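Local coordinates for periplasmic binding protein/LacI transcriptional regulator (Burkholderia multivorans, PDB 4YLE) that probably captures a simple sugar in the periplasm and delivers it to an ABC transporter for uptake into the cell, at residues K73-T78 against E204-K209; G168-V173 against L227-D232; M234-V239 against N260-M265; V254-I259 against A275-A280. One frame throughout, in Å; residues are numbered along the deposited sequence.

Contact 1. Residues K73-T78 against E204-K209; sequences KDETDT and EWEIDK
Glu75 and Trp205 meet in the close-packed part of this contact, the methylenes of Glu75 lying against the base of the indole side chain. Glu75 CG comes within 3.7 Å of Trp205 CB, while Glu75 CB sits at the ring edge near its plane; the two side chains cross at about a right angle. A bend at chi2 turns the Glu75 carboxylate aside, and its OE2 reaches both Asn44 and a water that also donates to Trp205 O. Glutamate suits this buried place because its aliphatic part packs while its polar end is bonded. One direct hydrogen bond joins the segments: Glu75 N gives a nearly straight bond (166°) to Glu206 OE2 at 2.9 Å, on the syn side, 29° out of the carboxylate plane.

Toward solvent the fit is looser. Thr76 CG2 only grazes Glu204 OE1 at 3.9 Å, and a second water links Thr76 OG1 to Glu206 OE2. Asp74 OD1 lies 4.5 Å from Glu206 OE2; this repulsion is probably eased by Lys73, which pairs with Asp74. The segments belong to opposite lobes, meeting across the interdomain cleft characteristic of a periplasmic binding protein, with Trp205 beside the bound unknown ligand.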
loop_
_atom_site.group_PDB
_atom_site.type_symbol
_atom_site.label_atom_id
_atom_site.label_comp_id
_atom_site.label_asym_id
_atom_site.label_seq_id
_atom_site.Cartn_x
_atom_site.Cartn_y
_atom_site.Cartn_z
ATOM N N LYS A 73 1.948 4.236 -14.280
ATOM C CA LYS A 73 3.220 4.928 -14.436
ATOM C C LYS A 73 3.629 5.704 -13.207
ATOM O O LYS A 73 4.785 6.109 -13.112
ATOM C CB LYS A 73 3.162 5.880 -15.621
ATOM C CG LYS A 73 2.256 7.074 -15.374
ATOM C CD LYS A 73 2.285 8.055 -16.556
ATOM C CE LYS A 73 1.071 8.973 -16.549
ATOM N NZ LYS A 73 0.684 9.470 -15.184
ATOM N N ASP A 74 2.664 5.959 -12.321
ATOM C CA ASP A 74 2.922 6.580 -11.020
ATOM C C ASP A 74 1.776 6.237 -10.051
ATOM O O ASP A 74 0.837 5.536 -10.404
ATOM C CB ASP A 74 3.126 8.104 -11.154
ATOM C CG ASP A 74 1.939 8.807 -11.766
ATOM O OD1 ASP A 74 0.825 8.614 -11.247
ATOM O OD2 ASP A 74 2.123 9.555 -12.758
ATOM N N GLU A 75 1.868 6.705 -8.813
ATOM C CA GLU A 75 0.946 6.250 -7.781
ATOM C C GLU A 75 -0.420 6.919 -7.848
ATOM O O GLU A 75 -1.341 6.519 -7.144
ATOM C CB GLU A 75 1.564 6.491 -6.399
ATOM C CG GLU A 75 2.865 5.725 -6.182
ATOM C CD GLU A 75 2.649 4.292 -5.766
ATOM O OE1 GLU A 75 1.519 3.777 -5.934
ATOM O OE2 GLU A 75 3.616 3.679 -5.270
ATOM N N THR A 76 -0.555 7.926 -8.693
ATOM C CA THR A 76 -1.788 8.706 -8.721
ATOM C C THR A 76 -2.496 8.602 -10.055
ATOM O O THR A 76 -3.426 9.354 -10.309
ATOM C CB THR A 76 -1.515 10.185 -8.426
ATOM O OG1 THR A 76 -0.479 10.666 -9.296
ATOM C CG2 THR A 76 -1.100 10.351 -6.995
ATOM N N ASP A 77 -2.063 7.682 -10.918
ATOM C CA ASP A 77 -2.668 7.600 -12.247
ATOM C C ASP A 77 -3.878 6.688 -12.209
ATOM O O ASP A 77 -3.919 5.643 -12.873
ATOM C CB ASP A 77 -1.689 7.107 -13.320
ATOM C CG ASP A 77 -2.178 7.433 -14.731
ATOM O OD1 ASP A 77 -3.303 7.956 -14.847
ATOM O OD2 ASP A 77 -1.466 7.171 -15.725
ATOM N N THR A 78 -4.865 7.111 -11.430
ATOM C CA THR A 78 -6.158 6.438 -11.350
ATOM C C THR A 78 -6.776 6.229 -12.732
ATOM O O THR A 78 -7.282 5.139 -13.038
ATOM C CB THR A 78 -7.129 7.247 -10.460
ATOM O OG1 THR A 78 -6.563 7.372 -9.147
ATOM C CG2 THR A 78 -8.475 6.570 -10.349
ATOM N N GLU A 204 1.674 11.734 -1.303
ATOM C CA GLU A 204 1.056 11.012 -2.425
ATOM C C GLU A 204 1.786 9.721 -2.851
ATOM O O GLU A 204 1.738 9.337 -4.011
ATOM C CB GLU A 204 0.936 11.953 -3.628
ATOM C CG GLU A 204 -0.104 13.045 -3.382
ATOM C CD GLU A 204 -0.043 14.111 -4.412
ATOM O OE1 GLU A 204 0.061 13.752 -5.601
ATOM O OE2 GLU A 204 -0.080 15.299 -4.032
ATOM N N TRP A 205 2.459 9.114 -1.881
ATOM C CA TRP A 205 3.175 7.846 -1.989
ATOM C C TRP A 205 4.499 7.968 -2.720
ATOM O O TRP A 205 5.174 6.951 -2.928
ATOM C CB TRP A 205 2.352 6.764 -2.698
ATOM C CG TRP A 205 1.051 6.328 -2.094
ATOM C CD1 TRP A 205 -0.150 6.267 -2.727
ATOM C CD2 TRP A 205 0.826 5.807 -0.762
ATOM N NE1 TRP A 205 -1.108 5.761 -1.885
ATOM C CE2 TRP A 205 -0.535 5.462 -0.678
ATOM C CE3 TRP A 205 1.640 5.619 0.359
ATOM C CZ2 TRP A 205 -1.105 4.935 0.484
ATOM C CZ3 TRP A 205 1.076 5.072 1.512
ATOM C CH2 TRP A 205 -0.285 4.742 1.560
ATOM N N GLU A 206 4.866 9.189 -3.109
ATOM C CA GLU A 206 6.023 9.429 -3.965
ATOM C C GLU A 206 7.248 9.990 -3.228
ATOM O O GLU A 206 7.132 10.748 -2.262
ATOM C CB GLU A 206 5.658 10.404 -5.097
ATOM C CG GLU A 206 4.424 10.016 -5.929
ATOM C CD GLU A 206 4.645 8.928 -6.977
ATOM O OE1 GLU A 206 5.708 8.262 -7.029
ATOM O OE2 GLU A 206 3.696 8.724 -7.774
ATOM N N ILE A 207 8.418 9.638 -3.742
ATOM C CA ILE A 207 9.680 10.115 -3.195
ATOM C C ILE A 207 9.764 11.627 -3.221
ATOM O O ILE A 207 10.077 12.272 -2.200
ATOM C CB ILE A 207 10.885 9.544 -3.976
ATOM C CG1 ILE A 207 10.899 8.020 -3.855
ATOM C CG2 ILE A 207 12.183 10.151 -3.465
ATOM C CD1 ILE A 207 12.024 7.323 -4.666
ATOM N N ASP A 208 9.498 12.236 -4.370
ATOM C CA ASP A 208 9.779 13.660 -4.437
ATOM C C ASP A 208 8.678 14.481 -3.747
ATOM O O ASP A 208 8.987 15.459 -3.075
ATOM C CB ASP A 208 10.024 14.125 -5.875
ATOM C CG ASP A 208 8.992 13.651 -6.839
ATOM O OD1 ASP A 208 7.994 13.028 -6.406
ATOM O OD2 ASP A 208 9.201 13.901 -8.051
ATOM N N LYS A 209 7.412 14.106 -3.869
ATOM C CA LYS A 209 6.387 14.792 -3.084
ATOM C C LYS A 209 6.627 14.568 -1.563
ATOM O O LYS A 209 6.464 15.500 -0.784
ATOM C CB LYS A 209 5.002 14.336 -3.517
ATOM C CG LYS A 209 3.857 15.056 -2.829
ATOM C CD LYS A 209 3.685 16.466 -3.306
ATOM C CE LYS A 209 2.528 17.119 -2.574
ATOM N NZ LYS A 209 2.335 18.530 -2.981
HETATM O O HOH W 1 5.735 5.189 -4.874
HETATM O O HOH W 2 2.194 10.832 -8.409
#

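Contact 2. Residues G168-V173 against L227-D232; sequences GIVEGV and LLCGND
Val170 and Cys229 form the apolar centre, side by side on one face of the sheet. Cys229 SG lies 4.0 Å from Val170 CB and equally near its CG2, since the valine carries CG2 anti to its carbonyl carbon and Cys229 places SG likewise (chi1 -57°). Farther along this face, Val170 CG2 approaches Leu227 CD2 more loosely, at 4.4 Å. Helices 207-220 and 232-244 cover these side chains, and the small thiol of Cys229 suits the close approach of Ala235 and Ala238. On the other face Ile169 and Leu228 are neighbours, CG1 of the isoleucine 4.3 Å from CB of the leucine, beneath Phe186 of helix 177-193. Branched Val170 and Ile169 suit an extended strand buried on both faces.

Between the two apolar layers run the backbone bonds. Leu228 N donates to Gly168 O at 2.8 Å, Val170 N to Leu228 O, and Gly230 N to Val170 O. CA-H groups of Leu227, Ile169 and Cys229 share the same carbonyl oxygens.

Beyond Gly230 the chain turns polar. Its carbonyl accepts from Arg182, while Asn231 caps helix 232-244 through OD1 to Met234 N and uses ND2 to reach Trp205 O and the bound unknown ligand. Neighbouring parallel strands whose C-terminal ends open into ligand-binding loops are typical of the Rossmann-like alpha/beta lobe of a periplasmic binding protein.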
loop_
_atom_site.group_PDB
_atom_site.type_symbol
_atom_site.label_atom_id
_atom_site.label_comp_id
_atom_site.label_asym_id
_atom_site.label_seq_id
_atom_site.Cartn_x
_atom_site.Cartn_y
_atom_site.Cartn_z
ATOM N N GLY A 168 5.935 14.902 12.643
ATOM C CA GLY A 168 5.094 15.082 11.481
ATOM C C GLY A 168 4.809 13.759 10.837
ATOM O O GLY A 168 5.630 12.853 10.887
ATOM N N ILE A 169 3.610 13.646 10.253
ATOM C CA ILE A 169 3.207 12.457 9.505
ATOM C C ILE A 169 3.119 12.797 8.017
ATOM O O ILE A 169 2.391 13.711 7.606
ATOM C CB ILE A 169 1.868 11.911 10.012
ATOM C CG1 ILE A 169 2.017 11.530 11.474
ATOM C CG2 ILE A 169 1.400 10.703 9.176
ATOM C CD1 ILE A 169 0.728 11.047 12.148
ATOM N N VAL A 170 3.881 12.057 7.229
ATOM C CA VAL A 170 3.853 12.157 5.783
ATOM C C VAL A 170 2.968 11.009 5.269
ATOM O O VAL A 170 3.333 9.844 5.347
ATOM C CB VAL A 170 5.249 12.101 5.173
ATOM C CG1 VAL A 170 5.182 12.428 3.665
ATOM C CG2 VAL A 170 6.163 13.078 5.866
ATOM N N GLU A 171 1.793 11.376 4.765
ATOM C CA GLU A 171 0.715 10.456 4.464
ATOM C C GLU A 171 0.680 10.041 2.999
ATOM O O GLU A 171 1.177 10.754 2.135
ATOM C CB GLU A 171 -0.577 11.166 4.863
ATOM C CG GLU A 171 -1.852 10.568 4.515
ATOM C CD GLU A 171 -2.923 11.363 5.193
ATOM O OE1 GLU A 171 -3.431 12.353 4.616
ATOM O OE2 GLU A 171 -3.184 11.021 6.347
ATOM N N GLY A 172 0.132 8.866 2.720
ATOM C CA GLY A 172 -0.103 8.474 1.330
ATOM C C GLY A 172 -1.228 9.282 0.686
ATOM O O GLY A 172 -1.708 10.289 1.230
ATOM N N VAL A 173 -1.673 8.832 -0.495
ATOM C CA VAL A 173 -2.826 9.447 -1.179
ATOM C C VAL A 173 -4.025 9.447 -0.233
ATOM O O VAL A 173 -4.486 8.398 0.178
ATOM C CB VAL A 173 -3.153 8.692 -2.503
ATOM C CG1 VAL A 173 -4.473 9.120 -3.076
ATOM C CG2 VAL A 173 -2.045 8.893 -3.531
ATOM N N LEU A 227 9.807 12.092 11.587
ATOM C CA LEU A 227 8.905 12.073 10.454
ATOM C C LEU A 227 8.408 10.655 10.267
ATOM O O LEU A 227 9.207 9.756 10.051
ATOM C CB LEU A 227 9.623 12.528 9.198
ATOM C CG LEU A 227 10.007 14.012 9.216
ATOM C CD1 LEU A 227 11.227 14.323 8.326
ATOM C CD2 LEU A 227 8.820 14.877 8.832
ATOM N N LEU A 228 7.089 10.475 10.357
ATOM C CA LEU A 228 6.490 9.157 10.247
ATOM C C LEU A 228 5.854 9.070 8.863
ATOM O O LEU A 228 4.893 9.801 8.580
ATOM C CB LEU A 228 5.440 8.932 11.332
ATOM C CG LEU A 228 5.878 8.963 12.801
ATOM C CD1 LEU A 228 6.233 10.360 13.269
ATOM C CD2 LEU A 228 4.775 8.371 13.667
ATOM N N CYS A 229 6.376 8.191 8.010
ATOM C CA CYS A 229 6.022 8.168 6.600
ATOM C C CYS A 229 5.222 6.946 6.251
ATOM O O CYS A 229 5.589 5.839 6.636
ATOM C CB CYS A 229 7.267 8.219 5.723
ATOM S SG CYS A 229 8.278 9.662 6.047
ATOM N N GLY A 230 4.154 7.172 5.493
ATOM C CA GLY A 230 3.229 6.132 5.112
ATOM C C GLY A 230 3.782 5.051 4.181
ATOM O O GLY A 230 3.205 3.976 4.061
ATOM N N ASN A 231 4.890 5.314 3.509
ATOM C CA ASN A 231 5.580 4.238 2.771
ATOM C C ASN A 231 7.070 4.545 2.687
ATOM O O ASN A 231 7.501 5.633 3.058
ATOM C CB ASN A 231 4.917 4.000 1.397
ATOM C CG ASN A 231 5.267 5.031 0.372
ATOM O OD1 ASN A 231 5.758 6.102 0.704
ATOM N ND2 ASN A 231 5.017 4.710 -0.903
ATOM N N ASP A 232 7.844 3.554 2.278
ATOM C CA ASP A 232 9.280 3.685 2.226
ATOM C C ASP A 232 9.722 4.719 1.190
ATOM O O ASP A 232 10.723 5.414 1.393
ATOM C CB ASP A 232 9.936 2.354 1.925
ATOM C CG ASP A 232 10.021 1.424 3.163
ATOM O OD1 ASP A 232 9.683 1.838 4.292
ATOM O OD2 ASP A 232 10.426 0.251 2.962
#

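Contact 3. Residues M234-V239 against N260-M265; sequences MAIGAV and NAIKPM
Ala261 begins the contact, its CB set 3.8 Å from Ile236 CD1, the far end of a side chain on helix 232-244. In the alpha/beta lobe of this periplasmic binding protein, that helix and the short helix 263-268 lie on the outer layer, and apolar side chains alone join them here. A small residue suits position 261 because the isoleucine tip comes up directly against its methyl group.

Ile262 follows and is buried. Its chi1 of -143° departs from a staggered value, which suggests some strain in this side chain; chi2 then places CD1 within 3.9 Å of Ile236 CG1, the two side chains crossing obliquely. The same CD1 touches Ala235 CB more distantly, at 4.4 Å.

Lys263 turns the other way, its NZ donating to Asn260 OD1 on the exposed flank.

Met265, present as selenomethionine, brings the second segment back to the helix. Its long, unbranched chain is extended beyond CG and reaches over to helix 232-244, meeting Ile236 at about a right angle. CE rests 3.9 Å from Ile236 CG1, while SE sits 4.2 Å from both CG1 and CG2 of Val239.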
loop_
_atom_site.group_PDB
_atom_site.type_symbol
_atom_site.label_atom_id
_atom_site.label_comp_id
_atom_site.label_asym_id
_atom_site.label_seq_id
_atom_site.Cartn_x
_atom_site.Cartn_y
_atom_site.Cartn_z
HETATM N N MSE A 234 8.243 7.494 0.394
HETATM C CA MSE A 234 8.156 8.807 1.025
HETATM C C MSE A 234 9.230 8.952 2.083
HETATM O O MSE A 234 9.767 10.061 2.256
HETATM C CB MSE A 234 6.780 9.040 1.589
HETATM C CG MSE A 234 5.794 9.337 0.498
HETATM SE SE MSE A 234 4.027 9.798 1.085
HETATM C CE MSE A 234 3.747 8.290 2.271
ATOM N N ALA A 235 9.558 7.857 2.779
ATOM C CA ALA A 235 10.629 7.877 3.775
ATOM C C ALA A 235 11.977 8.198 3.136
ATOM O O ALA A 235 12.761 8.918 3.735
ATOM C CB ALA A 235 10.701 6.573 4.514
ATOM N N ILE A 236 12.236 7.676 1.929
ATOM C CA ILE A 236 13.464 7.987 1.196
ATOM C C ILE A 236 13.487 9.479 0.920
ATOM O O ILE A 236 14.516 10.136 1.105
ATOM C CB ILE A 236 13.557 7.170 -0.121
ATOM C CG1 ILE A 236 13.812 5.705 0.227
ATOM C CG2 ILE A 236 14.623 7.726 -1.052
ATOM C CD1 ILE A 236 13.669 4.736 -0.963
ATOM N N GLY A 237 12.356 10.030 0.497
ATOM C CA GLY A 237 12.246 11.470 0.352
ATOM C C GLY A 237 12.551 12.208 1.640
ATOM O O GLY A 237 13.320 13.212 1.623
ATOM N N ALA A 238 11.991 11.726 2.754
ATOM C CA ALA A 238 12.203 12.376 4.068
ATOM C C ALA A 238 13.677 12.295 4.530
ATOM O O ALA A 238 14.222 13.269 5.050
ATOM C CB ALA A 238 11.264 11.755 5.104
ATOM N N VAL A 239 14.328 11.159 4.308
ATOM C CA VAL A 239 15.758 11.016 4.575
ATOM C C VAL A 239 16.580 12.082 3.815
ATOM O O VAL A 239 17.448 12.755 4.400
ATOM C CB VAL A 239 16.244 9.571 4.206
ATOM C CG1 VAL A 239 17.767 9.492 4.067
ATOM C CG2 VAL A 239 15.790 8.629 5.256
ATOM N N ASN A 260 13.925 -2.968 -0.725
ATOM C CA ASN A 260 15.375 -3.126 -0.672
ATOM C C ASN A 260 16.086 -1.812 -0.490
ATOM O O ASN A 260 17.084 -1.750 0.220
ATOM C CB ASN A 260 15.903 -3.799 -1.934
ATOM C CG ASN A 260 15.525 -5.237 -1.988
ATOM O OD1 ASN A 260 15.713 -5.954 -1.008
ATOM N ND2 ASN A 260 14.951 -5.677 -3.114
ATOM N N ALA A 261 15.586 -0.755 -1.126
ATOM C CA ALA A 261 16.288 0.530 -1.063
ATOM C C ALA A 261 16.393 1.008 0.388
ATOM O O ALA A 261 17.289 1.772 0.726
ATOM C CB ALA A 261 15.588 1.574 -1.931
ATOM N N ILE A 262 15.497 0.540 1.251
ATOM C CA ILE A 262 15.480 1.027 2.632
ATOM C C ILE A 262 16.483 0.279 3.514
ATOM O O ILE A 262 16.820 0.721 4.612
ATOM C CB ILE A 262 14.045 0.925 3.243
ATOM C CG1 ILE A 262 13.774 2.121 4.154
ATOM C CG2 ILE A 262 13.818 -0.369 4.000
ATOM C CD1 ILE A 262 13.506 3.419 3.391
ATOM N N LYS A 263 16.978 -0.853 3.041
ATOM C CA LYS A 263 17.842 -1.672 3.892
ATOM C C LYS A 263 19.186 -1.041 4.241
ATOM O O LYS A 263 19.589 -1.085 5.401
ATOM C CB LYS A 263 18.032 -3.028 3.234
ATOM C CG LYS A 263 16.727 -3.796 3.263
ATOM C CD LYS A 263 16.774 -5.102 2.496
ATOM C CE LYS A 263 15.368 -5.637 2.314
ATOM N NZ LYS A 263 15.429 -6.992 1.738
ATOM N N PRO A 264 19.879 -0.421 3.272
ATOM C CA PRO A 264 21.116 0.256 3.680
ATOM C C PRO A 264 20.838 1.381 4.672
ATOM O O PRO A 264 21.672 1.708 5.508
ATOM C CB PRO A 264 21.671 0.813 2.372
ATOM C CG PRO A 264 20.969 0.065 1.297
ATOM C CD PRO A 264 19.629 -0.277 1.828
HETATM N N MSE A 265 19.645 1.960 4.583
HETATM C CA MSE A 265 19.285 3.062 5.460
HETATM C C MSE A 265 18.961 2.590 6.880
HETATM O O MSE A 265 19.302 3.285 7.835
HETATM C CB MSE A 265 18.126 3.838 4.854
HETATM C CG MSE A 265 18.474 4.351 3.480
HETATM SE SE MSE A 265 17.108 5.544 2.802
HETATM C CE MSE A 265 17.689 5.667 0.928
#

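Contact 4. Residues V254-I259 against A275-A280; sequences VGYDNI and ADQYAA
Asp257 and Gln277 take different chi1 positions, each placing its own CG: Asp257 carries CG anti to its carbonyl carbon (-75°), whereas Gln277 puts CG between its backbone N and carbonyl carbon (60°). The two side chains lie side by side, pointing the same way, and Gln277 NE2 donates to Asp257 OD1 at 3.0 Å, nearly in its own amide plane. Gln277 NE2 also sits at the edge of the Tyr256 ring, 3.8 Å from CE2, while Ala275 CB lies 4.2 Å from the centroid of that ring. Alanine suits the place, its methyl lying over the face of the ring in a CH-pi contact.

Asp257 and Gln277 each bond the unknown ligand, so this pair stands in the cleft of the periplasmic binding protein fold, where strand 274-276 passes from one lobe toward the other.

On the backbone, Asp257 N donates to Ala275 O at 2.8 Å, and one water bridges Asp257 O and Gln277 N. Asn258 has a left-handed backbone, a conformation asparagine tolerates well. Its ND2 gives a fairly straight bond (166°) to Asp276 OD2 at 3.2 Å, met from above the carboxylate plane. The other oxygen, Asp276 OD1, accepts from Tyr278 N in an Asx turn.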
loop_
_atom_site.group_PDB
_atom_site.type_symbol
_atom_site.label_atom_id
_atom_site.label_comp_id
_atom_site.label_asym_id
_atom_site.label_seq_id
_atom_site.Cartn_x
_atom_site.Cartn_y
_atom_site.Cartn_z
ATOM N N VAL A 254 10.698 6.975 10.026
ATOM C CA VAL A 254 10.163 5.631 9.858
ATOM C C VAL A 254 9.346 5.568 8.588
ATOM O O VAL A 254 8.797 6.562 8.151
ATOM C CB VAL A 254 9.329 5.173 11.056
ATOM C CG1 VAL A 254 10.230 5.077 12.321
ATOM C CG2 VAL A 254 8.119 6.092 11.264
ATOM N N GLY A 255 9.249 4.361 8.025
ATOM C CA GLY A 255 8.491 4.130 6.815
ATOM C C GLY A 255 7.640 2.891 6.930
ATOM O O GLY A 255 7.227 2.505 8.026
ATOM N N TYR A 256 7.371 2.302 5.777
ATOM C CA TYR A 256 6.457 1.170 5.660
ATOM C C TYR A 256 6.677 0.569 4.277
ATOM O O TYR A 256 6.588 1.300 3.296
ATOM C CB TYR A 256 5.017 1.660 5.808
ATOM C CG TYR A 256 3.971 0.661 6.238
ATOM C CD1 TYR A 256 3.627 0.558 7.562
ATOM C CD2 TYR A 256 3.272 -0.095 5.307
ATOM C CE1 TYR A 256 2.636 -0.295 7.975
ATOM C CE2 TYR A 256 2.249 -0.957 5.740
ATOM C CZ TYR A 256 1.977 -1.035 7.081
ATOM O OH TYR A 256 0.970 -1.882 7.466
ATOM N N ASP A 257 6.928 -0.741 4.220
ATOM C CA ASP A 257 6.999 -1.599 2.994
ATOM C C ASP A 257 8.192 -2.544 3.028
ATOM O O ASP A 257 8.163 -3.604 2.392
ATOM C CB ASP A 257 7.090 -0.827 1.656
ATOM C CG ASP A 257 5.756 -0.192 1.235
ATOM O OD1 ASP A 257 4.718 -0.549 1.818
ATOM O OD2 ASP A 257 5.769 0.683 0.341
ATOM N N ASN A 258 9.261 -2.141 3.707
ATOM C CA ASN A 258 10.516 -2.878 3.688
ATOM C C ASN A 258 11.070 -3.132 2.275
ATOM O O ASN A 258 11.462 -4.268 1.928
ATOM C CB ASN A 258 10.334 -4.186 4.440
ATOM C CG ASN A 258 11.636 -4.834 4.820
ATOM O OD1 ASN A 258 12.672 -4.176 4.981
ATOM N ND2 ASN A 258 11.605 -6.157 4.939
ATOM N N ILE A 259 11.136 -2.084 1.452
ATOM C CA ILE A 259 11.771 -2.238 0.136
ATOM C C ILE A 259 13.288 -2.331 0.254
ATOM O O ILE A 259 13.875 -1.849 1.215
ATOM C CB ILE A 259 11.403 -1.091 -0.832
ATOM C CG1 ILE A 259 11.975 0.238 -0.330
ATOM C CG2 ILE A 259 9.878 -1.067 -1.019
ATOM C CD1 ILE A 259 11.701 1.438 -1.223
ATOM N N ALA A 275 8.123 -1.613 7.943
ATOM C CA ALA A 275 7.282 -2.783 8.221
ATOM C C ALA A 275 7.185 -3.578 6.960
ATOM O O ALA A 275 7.124 -3.007 5.863
ATOM C CB ALA A 275 5.899 -2.390 8.705
ATOM N N ASP A 276 7.153 -4.901 7.102
ATOM C CA ASP A 276 6.952 -5.749 5.942
ATOM C C ASP A 276 5.490 -6.161 5.939
ATOM O O ASP A 276 5.005 -6.744 6.898
ATOM C CB ASP A 276 7.876 -6.957 5.969
ATOM C CG ASP A 276 8.098 -7.557 4.588
ATOM O OD1 ASP A 276 7.179 -7.472 3.752
ATOM O OD2 ASP A 276 9.181 -8.112 4.331
ATOM N N GLN A 277 4.793 -5.808 4.866
ATOM C CA GLN A 277 3.376 -6.181 4.690
ATOM C C GLN A 277 3.226 -7.187 3.561
ATOM O O GLN A 277 2.105 -7.448 3.095
ATOM C CB GLN A 277 2.491 -4.952 4.429
ATOM C CG GLN A 277 2.879 -4.178 3.174
ATOM C CD GLN A 277 1.799 -3.236 2.663
ATOM O OE1 GLN A 277 0.622 -3.546 2.734
ATOM N NE2 GLN A 277 2.204 -2.091 2.123
ATOM N N TYR A 278 4.344 -7.762 3.130
ATOM C CA TYR A 278 4.317 -8.959 2.302
ATOM C C TYR A 278 3.517 -8.808 1.007
ATOM O O TYR A 278 2.451 -9.430 0.778
ATOM C CB TYR A 278 3.811 -10.103 3.159
ATOM C CG TYR A 278 4.668 -10.241 4.411
ATOM C CD1 TYR A 278 6.009 -10.573 4.308
ATOM C CD2 TYR A 278 4.143 -10.052 5.680
ATOM C CE1 TYR A 278 6.811 -10.695 5.440
ATOM C CE2 TYR A 278 4.943 -10.193 6.825
ATOM C CZ TYR A 278 6.269 -10.507 6.693
ATOM O OH TYR A 278 7.073 -10.664 7.821
ATOM N N ALA A 279 4.099 -8.028 0.119
ATOM C CA ALA A 279 3.512 -7.751 -1.182
ATOM C C ALA A 279 3.200 -8.999 -2.002
ATOM O O ALA A 279 2.106 -9.135 -2.582
ATOM C CB ALA A 279 4.433 -6.852 -1.947
ATOM N N ALA A 280 4.174 -9.896 -2.080
ATOM C CA ALA A 280 4.058 -11.072 -2.901
ATOM C C ALA A 280 2.935 -11.927 -2.322
ATOM O O ALA A 280 2.160 -12.489 -3.059
ATOM C CB ALA A 280 5.355 -11.839 -2.926
HETATM O O HOH W 3 5.879 -4.851 2.335
#

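Overall arrangement
Contacts 2 and 4 are buried, contacts 1 and 3 only partly so. Contact 2 pairs the two middle strands of one lobe's sheet, held by regular backbone bonds between apolar layers; contact 3 is its outer helical flank, purely apolar. The second segment of contact 2 leads into the first of contact 3, strand 226-229 running into helix 232-244. Contacts 1 and 4 instead lie at the cleft and rely on side-chain polarity and bridging waters, contact 1 spanning the lobes and contact 4 set in the region joining them. Asp232 OD2 bonds Ile259 N, tying contact 2 to contact 4, and Asn231 ties it to contact 1. Contacts 1 and 4 themselves do not touch.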